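Local coordinates for protein acetyl xylan esterase (Geobacillus stearothermophilus, PDB 5BN1) that removes acetyl groups from xylan and xylo-oligosaccharides as a homooctameric serine esterase of the GDSL family, at residues 78-91 against 123-137. The protein carries 1 engineered substitution. Sequence-based numbering, arbitrary orientation.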
ATOM      1  N   ILE A  78       0.499  36.330  -7.953  1.00 19.68           N
ATOM      2  CA  ILE A  78       0.248  37.330  -9.047  1.00 20.82           C
ATOM      3  C   ILE A  78      -0.407  36.729 -10.234  1.00 21.36           C
ATOM      4  O   ILE A  78      -1.429  37.282 -10.693  1.00 24.24           O
ATOM      5  CB  ILE A  78       1.601  38.026  -9.435  1.00 22.80           C
ATOM      6  CG1 ILE A  78       2.243  38.720  -8.253  1.00 21.56           C
ATOM      7  CG2 ILE A  78       1.266  39.095 -10.525  1.00 26.97           C
ATOM      8  CD1 ILE A  78       1.460  39.573  -7.440  1.00 24.50           C
ATOM      9  N   ALA A  79       0.058  35.612 -10.703  1.00 21.71           N
ATOM     10  CA  ALA A  79      -0.403  34.985 -11.930  1.00 22.49           C
ATOM     11  C   ALA A  79      -1.836  34.423 -11.767  1.00 25.07           C
ATOM     12  O   ALA A  79      -2.485  34.157 -12.766  1.00 27.19           O
ATOM     13  CB  ALA A  79       0.561  33.954 -12.361  1.00 23.75           C
ATOM     14  N   GLN A  80      -2.325  34.260 -10.527  1.00 22.12           N
ATOM     15  CA  GLN A  80      -3.713  33.830 -10.246  1.00 23.43           C
ATOM     16  C   GLN A  80      -4.730  34.904 -10.344  1.00 21.78           C
ATOM     17  O   GLN A  80      -5.937  34.694 -10.201  1.00 26.65           O
ATOM     18  CB  GLN A  80      -3.787  33.218  -8.811  1.00 23.23           C
ATOM     19  CG  GLN A  80      -2.775  32.141  -8.590  1.00 24.25           C
ATOM     20  CD  GLN A  80      -2.828  30.948  -9.555  1.00 32.73           C
ATOM     21  OE1 GLN A  80      -3.895  30.480  -9.913  1.00 33.44           O
ATOM     22  NE2 GLN A  80      -1.673  30.452  -9.962  1.00 32.13           N
ATOM     23  N   LYS A  81      -4.265  36.134 -10.517  1.00 22.39           N
ATOM     24  CA  LYS A  81      -5.121  37.296 -10.580  1.00 23.83           C
ATOM     25  C   LYS A  81      -6.189  37.358  -9.561  1.00 24.33           C
ATOM     26  O   LYS A  81      -7.362  37.528  -9.843  1.00 24.36           O
ATOM     27  CB  LYS A  81      -5.758  37.347 -11.990  1.00 28.87           C
ATOM     28  CG  LYS A  81      -4.752  37.244 -13.125  1.00 33.96           C
ATOM     29  CD  LYS A  81      -3.805  38.457 -13.126  1.00 42.17           C
ATOM     30  CE  LYS A  81      -2.861  38.497 -14.342  1.00 49.55           C
ATOM     31  NZ  LYS A  81      -3.759  38.526 -15.533  1.00 59.32           N
ATOM     32  N   PRO A  82      -5.834  37.240  -8.286  1.00 20.03           N
ATOM     33  CA  PRO A  82      -6.817  37.432  -7.307  1.00 18.75           C
ATOM     34  C   PRO A  82      -7.343  38.768  -7.057  1.00 22.51           C
ATOM     35  O   PRO A  82      -6.692  39.789  -7.318  1.00 23.30           O
ATOM     36  CB  PRO A  82      -6.073  36.952  -6.010  1.00 21.29           C
ATOM     37  CG  PRO A  82      -4.628  37.400  -6.311  1.00 20.19           C
ATOM     38  CD  PRO A  82      -4.452  37.116  -7.734  1.00 21.86           C
ATOM     39  N   ASP A  83      -8.522  38.859  -6.503  1.00 20.44           N
ATOM     40  CA  ASP A  83      -9.077  40.110  -6.023  1.00 20.43           C
ATOM     41  C   ASP A  83      -8.749  40.483  -4.616  1.00 19.13           C
ATOM     42  O   ASP A  83      -8.439  41.562  -4.237  1.00 20.50           O
ATOM     43  CB  ASP A  83     -10.585  40.122  -6.193  1.00 22.97           C
ATOM     44  CG  ASP A  83     -10.989  39.934  -7.619  1.00 25.13           C
ATOM     45  OD1 ASP A  83     -10.618  40.907  -8.461  1.00 27.56           O
ATOM     46  OD2 ASP A  83     -11.532  38.906  -8.075  1.00 24.54           O
ATOM     47  N   TRP A  84      -8.617  39.418  -3.737  1.00 18.37           N
ATOM     48  CA  TRP A  84      -8.255  39.579  -2.398  1.00 16.57           C
ATOM     49  C   TRP A  84      -7.198  38.500  -2.053  1.00 16.68           C
ATOM     50  O   TRP A  84      -7.282  37.370  -2.553  1.00 17.65           O
ATOM     51  CB  TRP A  84      -9.410  39.358  -1.451  1.00 18.82           C
ATOM     52  CG  TRP A  84     -10.397  40.395  -1.450  1.00 19.16           C
ATOM     53  CD1 TRP A  84     -11.410  40.531  -2.334  1.00 26.40           C
ATOM     54  CD2 TRP A  84     -10.457  41.508  -0.535  1.00 20.02           C
ATOM     55  NE1 TRP A  84     -12.095  41.708  -2.020  1.00 24.42           N
ATOM     56  CE2 TRP A  84     -11.531  42.308  -0.940  1.00 28.01           C
ATOM     57  CE3 TRP A  84      -9.660  41.927   0.525  1.00 22.58           C
ATOM     58  CZ2 TRP A  84     -11.851  43.478  -0.296  1.00 26.30           C
ATOM     59  CZ3 TRP A  84     -10.023  43.077   1.206  1.00 25.58           C
ATOM     60  CH2 TRP A  84     -11.106  43.821   0.786  1.00 26.68           C
ATOM     61  N   VAL A  85      -6.150  38.956  -1.363  1.00 16.61           N
ATOM     62  CA  VAL A  85      -5.086  38.057  -0.916  1.00 15.65           C
ATOM     63  C   VAL A  85      -4.979  38.117   0.578  1.00 14.93           C
ATOM     64  O   VAL A  85      -4.785  39.116   1.236  1.00 16.32           O
ATOM     65  CB  VAL A  85      -3.693  38.398  -1.534  1.00 16.66           C
ATOM     66  CG1 VAL A  85      -2.581  37.444  -1.043  1.00 18.13           C
ATOM     67  CG2 VAL A  85      -3.745  38.311  -3.008  1.00 16.87           C
ATOM     68  N   SER A  86      -5.131  36.928   1.211  1.00 13.97           N
ATOM     69  CA  SER A  86      -5.000  36.695   2.646  1.00 13.73           C
ATOM     70  C   SER A  86      -3.647  35.981   2.899  1.00 14.04           C
ATOM     71  O   SER A  86      -3.323  34.994   2.248  1.00 15.10           O
ATOM     72  CB  SER A  86      -6.106  35.804   3.255  1.00 13.63           C
ATOM     73  OG  SER A  86      -5.947  35.635   4.607  1.00 16.41           O
ATOM     74  N   ILE A  87      -2.848  36.616   3.745  1.00 13.79           N
ATOM     75  CA  ILE A  87      -1.505  36.129   4.086  1.00 14.66           C
ATOM     76  C   ILE A  87      -1.482  35.806   5.563  1.00 12.65           C
ATOM     77  O   ILE A  87      -1.758  36.612   6.433  1.00 14.31           O
ATOM     78  CB  ILE A  87      -0.378  37.176   3.785  1.00 14.69           C
ATOM     79  CG1 ILE A  87      -0.567  37.634   2.341  1.00 15.18           C
ATOM     80  CG2 ILE A  87       0.976  36.591   4.119  1.00 16.02           C
ATOM     81  CD1 ILE A  87       0.247  38.937   2.102  1.00 18.44           C
ATOM     82  N   MET A  88      -1.006  34.569   5.911  1.00 11.71           N
ATOM     83  CA  MET A  88      -0.686  34.193   7.301  1.00 12.10           C
ATOM     84  C   MET A  88       0.624  33.443   7.264  1.00 12.51           C
ATOM     85  O   MET A  88       0.786  32.299   6.879  1.00 13.90           O
ATOM     86  CB  MET A  88      -1.748  33.321   8.020  1.00 12.33           C
ATOM     87  CG  MET A  88      -1.388  33.122   9.465  1.00 13.70           C
ATOM     88  SD  MET A  88      -2.727  32.583  10.546  1.00 15.40           S
ATOM     89  CE  MET A  88      -3.310  31.178   9.635  1.00 16.93           C
ATOM     90  N   ILE A  89       1.670  34.218   7.675  1.00 12.36           N
ATOM     91  CA  ILE A  89       3.051  33.713   7.621  1.00 11.49           C
ATOM     92  C   ILE A  89       3.843  34.280   8.772  1.00 12.95           C
ATOM     93  O   ILE A  89       3.539  35.343   9.350  1.00 11.83           O
ATOM     94  CB  ILE A  89       3.710  34.032   6.281  1.00 11.78           C
ATOM     95  CG1 ILE A  89       4.894  33.109   5.931  1.00 13.00           C
ATOM     96  CG2 ILE A  89       4.066  35.570   6.229  1.00 13.02           C
ATOM     97  CD1 ILE A  89       4.430  31.704   5.499  1.00 13.84           C
ATOM     98  N   GLY A  90       4.816  33.488   9.230  1.00 13.09           N
ATOM     99  CA  GLY A  90       5.692  33.843  10.400  1.00 12.21           C
ATOM    100  C   GLY A  90       5.876  32.753  11.409  1.00 11.66           C
ATOM    101  O   GLY A  90       6.832  32.765  12.132  1.00 11.72           O
ATOM    102  N   ILE A  91       4.920  31.793  11.491  1.00 11.22           N
ATOM    103  CA  ILE A  91       5.126  30.726  12.435  1.00 11.89           C
ATOM    104  C   ILE A  91       6.450  30.006  12.242  1.00 10.24           C
ATOM    105  O   ILE A  91       7.171  29.790  13.209  1.00 11.62           O
ATOM    106  CB  ILE A  91       3.959  29.740  12.410  1.00 12.11           C
ATOM    107  CG1 ILE A  91       2.729  30.358  13.050  1.00 13.80           C
ATOM    108  CG2 ILE A  91       4.320  28.442  13.197  1.00 14.21           C
ATOM    109  CD1 ILE A  91       1.424  29.594  12.900  1.00 15.86           C
ATOM    110  N   GLU A 123       4.014  45.370  -3.334  1.00 18.97           N
ATOM    111  CA  GLU A 123       4.013  44.931  -4.728  1.00 20.82           C
ATOM    112  C   GLU A 123       2.580  44.495  -5.133  1.00 25.38           C
ATOM    113  O   GLU A 123       2.130  44.652  -6.284  1.00 23.52           O
ATOM    114  CB  GLU A 123       5.008  43.747  -4.941  1.00 24.86           C
ATOM    115  CG  GLU A 123       4.890  42.987  -6.249  1.00 35.13           C
ATOM    116  CD  GLU A 123       5.664  41.659  -6.302  1.00 45.72           C
ATOM    117  OE1 GLU A 123       6.502  41.341  -5.380  1.00 41.19           O
ATOM    118  OE2 GLU A 123       5.401  40.947  -7.301  1.00 49.70           O
ATOM    119  N   THR A 124       1.923  43.822  -4.199  1.00 20.93           N
ATOM    120  CA  THR A 124       0.649  43.224  -4.489  1.00 19.99           C
ATOM    121  C   THR A 124      -0.527  44.240  -4.437  1.00 21.66           C
ATOM    122  O   THR A 124      -1.473  44.144  -5.228  1.00 21.85           O
ATOM    123  CB  THR A 124       0.399  42.042  -3.453  1.00 18.71           C
ATOM    124  OG1 THR A 124       1.520  41.149  -3.622  1.00 19.35           O
ATOM    125  CG2 THR A 124      -0.925  41.345  -3.810  1.00 21.29           C
ATOM    126  N   LYS A 125      -0.476  45.178  -3.537  1.00 19.81           N
ATOM    127  CA  LYS A 125      -1.557  46.077  -3.248  1.00 21.83           C
ATOM    128  C   LYS A 125      -2.142  46.743  -4.551  1.00 24.46           C
ATOM    129  O   LYS A 125      -3.358  46.731  -4.746  1.00 23.49           O
ATOM    130  CB  LYS A 125      -1.154  47.087  -2.245  1.00 23.05           C
ATOM    131  CG  LYS A 125      -2.140  48.161  -2.027  1.00 29.34           C
ATOM    132  CD  LYS A 125      -1.744  49.077  -0.954  1.00 35.37           C
ATOM    133  CE  LYS A 125      -2.912  50.039  -0.735  1.00 40.55           C
ATOM    134  NZ  LYS A 125      -2.401  51.089   0.104  1.00 38.84           N
ATOM    135  N   PRO A 126      -1.273  47.174  -5.471  1.00 23.96           N
ATOM    136  CA  PRO A 126      -1.853  47.864  -6.671  1.00 27.15           C
ATOM    137  C   PRO A 126      -2.555  46.969  -7.651  1.00 28.72           C
ATOM    138  O   PRO A 126      -3.359  47.520  -8.457  1.00 25.62           O
ATOM    139  CB  PRO A 126      -0.619  48.475  -7.406  1.00 25.50           C
ATOM    140  CG  PRO A 126       0.556  48.212  -6.563  1.00 29.07           C
ATOM    141  CD  PRO A 126       0.186  47.361  -5.372  1.00 23.30           C
ATOM    142  N   LEU A 127      -2.357  45.635  -7.547  1.00 23.94           N
ATOM    143  CA  LEU A 127      -2.812  44.650  -8.434  1.00 21.65           C
ATOM    144  C   LEU A 127      -4.101  43.996  -7.994  1.00 22.63           C
ATOM    145  O   LEU A 127      -4.637  43.164  -8.764  1.00 23.47           O
ATOM    146  CB  LEU A 127      -1.750  43.598  -8.685  1.00 25.54           C
ATOM    147  CG  LEU A 127      -0.347  44.114  -8.974  1.00 28.23           C
ATOM    148  CD1 LEU A 127       0.679  43.010  -9.155  1.00 26.08           C
ATOM    149  CD2 LEU A 127      -0.406  44.994 -10.206  1.00 34.07           C
ATOM    150  N   VAL A 128      -4.569  44.297  -6.825  1.00 21.41           N
ATOM    151  CA  VAL A 128      -5.694  43.564  -6.252  1.00 22.58           C
ATOM    152  C   VAL A 128      -6.653  44.519  -5.644  1.00 22.77           C
ATOM    153  O   VAL A 128      -6.418  45.768  -5.438  1.00 25.09           O
ATOM    154  CB  VAL A 128      -5.225  42.615  -5.071  1.00 19.33           C
ATOM    155  CG1 VAL A 128      -4.303  41.682  -5.642  1.00 20.37           C
ATOM    156  CG2 VAL A 128      -4.681  43.365  -3.890  1.00 19.49           C
ATOM    157  N   LYS A 129      -7.852  44.024  -5.351  1.00 19.57           N
ATOM    158  CA  LYS A 129      -8.789  44.770  -4.557  1.00 19.78           C
ATOM    159  C   LYS A 129      -8.493  45.002  -3.126  1.00 21.73           C
ATOM    160  O   LYS A 129      -8.704  46.066  -2.578  1.00 24.51           O
ATOM    161  CB  LYS A 129     -10.285  44.236  -4.649  1.00 23.96           C
ATOM    162  CG  LYS A 129     -10.780  44.049  -6.081  1.00 31.53           C
ATOM    163  CD  LYS A 129     -12.280  43.624  -6.190  1.00 36.83           C
ATOM    164  CE  LYS A 129     -12.869  43.588  -7.622  1.00 38.44           C
ATOM    165  NZ  LYS A 129     -11.929  43.423  -8.723  1.00 46.89           N
ATOM    166  N   GLY A 130      -7.922  43.999  -2.396  1.00 19.85           N
ATOM    167  CA  GLY A 130      -7.592  44.193  -1.067  1.00 18.83           C
ATOM    168  C   GLY A 130      -6.658  43.022  -0.535  1.00 16.94           C
ATOM    169  O   GLY A 130      -6.547  42.032  -1.225  1.00 18.56           O
ATOM    170  N   ILE A 131      -6.081  43.302   0.613  1.00 18.20           N
ATOM    171  CA  ILE A 131      -5.144  42.349   1.266  1.00 18.36           C
ATOM    172  C   ILE A 131      -5.606  42.216   2.650  1.00 17.25           C
ATOM    173  O   ILE A 131      -5.941  43.146   3.381  1.00 17.86           O
ATOM    174  CB  ILE A 131      -3.719  42.875   1.199  1.00 17.99           C
ATOM    175  CG1 ILE A 131      -3.251  42.825  -0.254  1.00 21.98           C
ATOM    176  CG2 ILE A 131      -2.794  42.020   2.119  1.00 19.93           C
ATOM    177  CD1 ILE A 131      -1.891  43.463  -0.463  1.00 24.86           C
ATOM    178  N   ILE A 132      -5.581  40.923   3.172  1.00 14.66           N
ATOM    179  CA  ILE A 132      -5.837  40.674   4.520  1.00 14.48           C
ATOM    180  C   ILE A 132      -4.593  40.048   5.190  1.00 15.51           C
ATOM    181  O   ILE A 132      -4.103  39.073   4.677  1.00 17.02           O
ATOM    182  CB  ILE A 132      -6.985  39.602   4.749  1.00 15.95           C
ATOM    183  CG1 ILE A 132      -8.249  40.048   3.978  1.00 18.68           C
ATOM    184  CG2 ILE A 132      -7.305  39.491   6.213  1.00 17.41           C
ATOM    185  CD1 ILE A 132      -8.733  39.154   2.913  1.00 23.27           C
ATOM    186  N   LEU A 133      -4.005  40.750   6.150  1.00 14.43           N
ATOM    187  CA  LEU A 133      -2.819  40.281   6.835  1.00 15.07           C
ATOM    188  C   LEU A 133      -3.282  39.704   8.123  1.00 13.62           C
ATOM    189  O   LEU A 133      -3.762  40.296   9.048  1.00 14.79           O
ATOM    190  CB  LEU A 133      -1.867  41.505   7.119  1.00 15.75           C
ATOM    191  CG  LEU A 133      -1.210  41.874   5.826  1.00 16.70           C
ATOM    192  CD1 LEU A 133      -0.472  43.202   6.074  1.00 18.81           C
ATOM    193  CD2 LEU A 133      -0.159  40.923   5.393  1.00 24.47           C
ATOM    194  N   MET A 134      -2.977  38.358   8.241  1.00 14.41           N
ATOM    195  CA  MET A 134      -3.200  37.694   9.485  1.00 15.05           C
ATOM    196  C   MET A 134      -1.906  37.460  10.206  1.00 12.27           C
ATOM    197  O   MET A 134      -0.931  37.066   9.632  1.00 14.20           O
ATOM    198  CB  MET A 134      -3.773  36.278   9.183  1.00 14.69           C
ATOM    199  CG  MET A 134      -5.025  36.268   8.353  1.00 14.62           C
ATOM    200  SD  MET A 134      -5.705  34.554   7.893  1.00 17.15           S
ATOM    201  CE  MET A 134      -6.177  34.039   9.528  1.00 20.02           C
ATOM    202  N   THR A 135      -1.896  37.709  11.472  1.00 11.92           N
ATOM    203  CA  THR A 135      -0.667  37.521  12.286  1.00 11.61           C
ATOM    204  C   THR A 135      -0.353  36.018  12.350  1.00 11.90           C
ATOM    205  O   THR A 135      -1.307  35.209  12.270  1.00 11.70           O
ATOM    206  CB  THR A 135      -0.726  38.010  13.732  1.00 13.29           C
ATOM    207  OG1 THR A 135      -1.775  37.362  14.501  1.00 13.32           O
ATOM    208  CG2 THR A 135      -1.097  39.517  13.758  1.00 14.17           C
ATOM    209  N   PRO A 136       0.897  35.655  12.404  1.00 12.06           N
ATOM    210  CA  PRO A 136       1.203  34.321  12.983  1.00 11.74           C
ATOM    211  C   PRO A 136       0.680  34.274  14.398  1.00 12.09           C
ATOM    212  O   PRO A 136       0.213  35.223  15.070  1.00 11.40           O
ATOM    213  CB  PRO A 136       2.703  34.266  12.807  1.00 11.97           C
ATOM    214  CG  PRO A 136       3.177  35.688  13.176  1.00 12.34           C
ATOM    215  CD  PRO A 136       2.167  36.486  12.413  1.00 12.41           C
ATOM    216  N   PHE A 137       0.832  33.085  15.037  1.00 11.99           N
ATOM    217  CA  PHE A 137       0.404  32.881  16.376  1.00 11.33           C
ATOM    218  C   PHE A 137       1.215  31.709  16.991  1.00 10.85           C
ATOM    219  O   PHE A 137       1.841  30.947  16.254  1.00 11.08           O
ATOM    220  CB  PHE A 137      -1.134  32.495  16.441  1.00 10.62           C
ATOM    221  CG  PHE A 137      -1.514  31.241  15.713  1.00 10.74           C
ATOM    222  CD1 PHE A 137      -1.331  30.043  16.376  1.00 12.87           C
ATOM    223  CD2 PHE A 137      -1.960  31.249  14.416  1.00 11.67           C
ATOM    224  CE1 PHE A 137      -1.598  28.850  15.677  1.00 11.94           C
ATOM    225  CE2 PHE A 137      -2.217  30.110  13.727  1.00 12.04           C
ATOM    226  CZ  PHE A 137      -2.003  28.906  14.342  1.00 11.50           C
TER
HETATM  227  O   HOH W   1      -4.775  40.444  -9.183  1.00 27.06           O
HETATM  228  O   HOH W   2       1.311  37.131   8.002  1.00 14.13           O
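Strands 84-88 and 130-134 pair in parallel, Trp84 beside Gly130 through Ile87 beside Leu133, in the middle of the five-stranded sheet of this SGNH-hydrolase fold. Helices 91-99 and 110-124 lie on the connection between them, a beta-alpha-beta crossover, and strand 8-13 borders 84-88 on its other edge. The ladder runs Gly130 N to Asp83 O, Val85 N to Gly130 O, Ile132 N to Val85 O, Ile87 N to Ile132 O and Met134 N to Ile87 O, the last at 2.8 Å. Past Ile87 a water bridges Ile89 N and Met134 O.

At the N-terminal end of the two strands, the Asp83 and Lys129 side chains run alongside each other; NZ reaches OD1 at 2.8 Å from above the carboxylate plane, while OD2 takes the backbone N-H of Lys8. Trp84 lays its indole over Gly130, whose CA sits 3.7 Å from the centroid of the six-membered ring; the ring lies where a CB on Gly130 would point. NE1 hydrogen-bonds Glu7 OE2, and CE3 meets Ile132 CD1. An alanine in place of Trp84 would probably uncover Gly130 and leave Glu7 without its indole donor.

On the opposite sheet face, Ile87 CD1 packs against Leu133 CD2 at 3.9 Å, and Ile87 also packs on Trp73 of helix 66-78. At the C-terminal end, with CG between its backbone N and carbonyl carbon (chi1 60°), Phe137 brings its ring back to Met88 and Ile91, although its CB points away. Met88 SD meets the ring edge, and Ile91, whose side chain is about 7 Å from that of the presumed nucleophile Ser15 (nearest atoms), sets CD1 over one face, 3.9 Å from the centroid.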